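Local atomic coordinates of odorant binding protein ASP5 (Apis mellifera, PDB entry 3R72), a protein that probably binds and carries small hydrophobic odorant molecules in the antennae of the honeybee. Residues Leu29-Met33 with Leu44-Thr48. Residues are numbered along the deposited sequence; the frame is centred on the assembly and turned at random.
Sequences LVDGM and LQCYT
Val30 lays its CG2 methyl over one face of the Tyr47 ring, a CH-pi contact with CG2 3.6 Å from the ring centroid and 6° off the normal. The other branch, CG1, reaches the hydroxyl end of the ring, 3.6 Å from Tyr47 CE2. With CG anti to the backbone N (chi1 171°), the Tyr47 side chain crosses that of Val30 at about a right angle, and its OH is hydrogen-bonded to the C-terminal carboxylate of Pro122. An alanine at Tyr47 is likely to leave the Val30 methyls without aromatic cover and the chain terminus without this partner.

Leu44 spreads its two methyls against the backbone of helix 27-32: CD2 lies 3.9 Å from Leu29 O, and CD1 4.1 Å from Val30 CA. Leu29 closes over the root of that side chain, its CD2 4.0 Å from Leu44 CB. Met33 runs past Leu44 in the opposite direction, its SD 4.0 Å from Thr48 CG2; the bend at chi3 (-69°) sets CE against both Thr48 CG2 and Leu44 CD1. Thr48 OG1 turns back to Gln45 O at 2.7 Å, in the carbonyl plane, and is also hydrogen-bonded to Thr104 OG1 of helix 100-114.

This buried apolar interface joins helix 27-32 to helix 42-54; helix 5-23 packs against Val30 and Tyr47, while helix 100-114 is tied on by Cys46-Cys101, one of the three disulfides of this largely helical odorant-binding protein fold.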
ATOM      1  N   LEU A  29      -0.073  -1.866  14.994  1.00  8.03           N
ATOM      2  CA  LEU A  29       0.452  -0.666  14.379  1.00  8.42           C
ATOM      3  C   LEU A  29       0.106  -0.647  12.874  1.00  8.05           C
ATOM      4  O   LEU A  29      -0.288   0.379  12.319  1.00  8.68           O
ATOM      5  CB  LEU A  29       1.958  -0.618  14.649  1.00  8.84           C
ATOM      6  CG  LEU A  29       2.666   0.657  14.215  1.00  9.31           C
ATOM      7  CD1 LEU A  29       2.111   1.882  14.927  1.00 11.55           C
ATOM      8  CD2 LEU A  29       4.152   0.516  14.463  1.00 11.28           C
ATOM      9  N   VAL A  30       0.186  -1.803  12.227  1.00  8.22           N
ATOM     10  CA  VAL A  30      -0.190  -1.896  10.821  1.00  8.93           C
ATOM     11  C   VAL A  30      -1.697  -1.678  10.640  1.00  9.06           C
ATOM     12  O   VAL A  30      -2.111  -0.935   9.760  1.00  9.76           O
ATOM     13  CB  VAL A  30       0.244  -3.240  10.227  1.00  9.00           C
ATOM     14  CG1 VAL A  30      -0.295  -3.399   8.817  1.00  9.78           C
ATOM     15  CG2 VAL A  30       1.768  -3.358  10.269  1.00  9.67           C
ATOM     16  N   ASP A  31      -2.509  -2.330  11.477  1.00  9.64           N
ATOM     17  CA  ASP A  31      -3.961  -2.168  11.414  1.00 10.59           C
ATOM     18  C   ASP A  31      -4.424  -0.737  11.676  1.00  9.81           C
ATOM     19  O   ASP A  31      -5.489  -0.320  11.210  1.00 10.81           O
ATOM     20  CB  ASP A  31      -4.657  -3.073  12.433  1.00 11.37           C
ATOM     21  CG  ASP A  31      -4.726  -4.506  12.004  1.00 14.38           C
ATOM     22  OD1 ASP A  31      -4.792  -4.774  10.786  1.00 16.87           O
ATOM     23  OD2 ASP A  31      -4.762  -5.358  12.918  1.00 18.33           O
ATOM     24  N   GLY A  32      -3.626   0.022  12.409  1.00  9.17           N
ATOM     25  CA  GLY A  32      -3.973   1.401  12.692  1.00  8.94           C
ATOM     26  C   GLY A  32      -4.100   2.266  11.453  1.00  7.95           C
ATOM     27  O   GLY A  32      -4.879   3.217  11.436  1.00  8.72           O
ATOM     28  N   MET A  33      -3.356   1.958  10.398  1.00  7.90           N
ATOM     29  CA  MET A  33      -3.424   2.768   9.180  1.00  8.53           C
ATOM     30  C   MET A  33      -4.844   2.821   8.598  1.00  9.56           C
ATOM     31  O   MET A  33      -5.287   3.876   8.130  1.00 10.23           O
ATOM     32  CB  MET A  33      -2.420   2.281   8.136  1.00  8.32           C
ATOM     33  CG  MET A  33      -0.964   2.470   8.570  1.00  8.26           C
ATOM     34  SD  MET A  33       0.223   2.151   7.246  1.00  8.49           S
ATOM     35  CE  MET A  33       0.060   0.370   7.038  1.00  9.45           C
ATOM     36  N   LEU A  44       7.073   1.615  11.052  1.00  7.59           N
ATOM     37  CA  LEU A  44       5.852   1.465  10.267  1.00  6.98           C
ATOM     38  C   LEU A  44       6.082   1.942   8.839  1.00  6.52           C
ATOM     39  O   LEU A  44       5.614   1.310   7.880  1.00  7.08           O
ATOM     40  CB  LEU A  44       4.680   2.199  10.922  1.00  7.01           C
ATOM     41  CG  LEU A  44       3.352   2.095  10.187  1.00  6.62           C
ATOM     42  CD1 LEU A  44       2.894   0.662   9.985  1.00  8.12           C
ATOM     43  CD2 LEU A  44       2.301   2.934  10.924  1.00  7.92           C
ATOM     44  N   GLN A  45       6.823   3.037   8.687  1.00  6.57           N
ATOM     45  CA  GLN A  45       7.150   3.508   7.347  1.00  7.11           C
ATOM     46  C   GLN A  45       7.869   2.417   6.556  1.00  7.46           C
ATOM     47  O   GLN A  45       7.517   2.112   5.409  1.00  7.66           O
ATOM     48  CB  GLN A  45       7.982   4.786   7.440  1.00  7.63           C
ATOM     49  CG  GLN A  45       7.197   5.944   8.039  1.00  8.11           C
ATOM     50  CD  GLN A  45       8.011   7.150   8.422  1.00  9.78           C
ATOM     51  OE1 GLN A  45       9.238   7.139   8.403  1.00 11.06           O
ATOM     52  NE2 GLN A  45       7.311   8.218   8.777  1.00 12.49           N
ATOM     53  N   CYS A  46       8.857   1.782   7.172  1.00  7.51           N
ATOM     54  CA  CYS A  46       9.599   0.726   6.479  1.00  8.50           C
ATOM     55  C   CYS A  46       8.768  -0.522   6.211  1.00  7.68           C
ATOM     56  O   CYS A  46       9.017  -1.202   5.218  1.00  7.80           O
ATOM     57  CB  CYS A  46      10.880   0.398   7.226  1.00  9.71           C
ATOM     58  SG  CYS A  46      12.091   1.786   7.232  1.00 14.52           S
ATOM     59  N   TYR A  47       7.758  -0.789   7.035  1.00  7.13           N
ATOM     60  CA  TYR A  47       6.808  -1.859   6.733  1.00  6.70           C
ATOM     61  C   TYR A  47       6.123  -1.592   5.388  1.00  6.75           C
ATOM     62  O   TYR A  47       5.963  -2.505   4.574  1.00  6.87           O
ATOM     63  CB  TYR A  47       5.796  -2.036   7.876  1.00  7.12           C
ATOM     64  CG  TYR A  47       4.662  -2.963   7.534  1.00  7.29           C
ATOM     65  CD1 TYR A  47       4.736  -4.331   7.775  1.00  8.27           C
ATOM     66  CD2 TYR A  47       3.520  -2.472   6.928  1.00  7.06           C
ATOM     67  CE1 TYR A  47       3.694  -5.177   7.409  1.00  7.80           C
ATOM     68  CE2 TYR A  47       2.480  -3.311   6.570  1.00  7.31           C
ATOM     69  CZ  TYR A  47       2.575  -4.660   6.818  1.00  7.78           C
ATOM     70  OH  TYR A  47       1.557  -5.510   6.456  1.00  8.59           O
ATOM     71  N   THR A  48       5.704  -0.350   5.151  1.00  6.21           N
ATOM     72  CA  THR A  48       5.057  -0.052   3.882  1.00  6.16           C
ATOM     73  C   THR A  48       5.975  -0.316   2.706  1.00  5.94           C
ATOM     74  O   THR A  48       5.533  -0.796   1.667  1.00  6.32           O
ATOM     75  CB  THR A  48       4.415   1.353   3.805  1.00  5.96           C
ATOM     76  OG1 THR A  48       5.397   2.395   3.779  1.00  6.81           O
ATOM     77  CG2 THR A  48       3.411   1.571   4.930  1.00  6.58           C
TER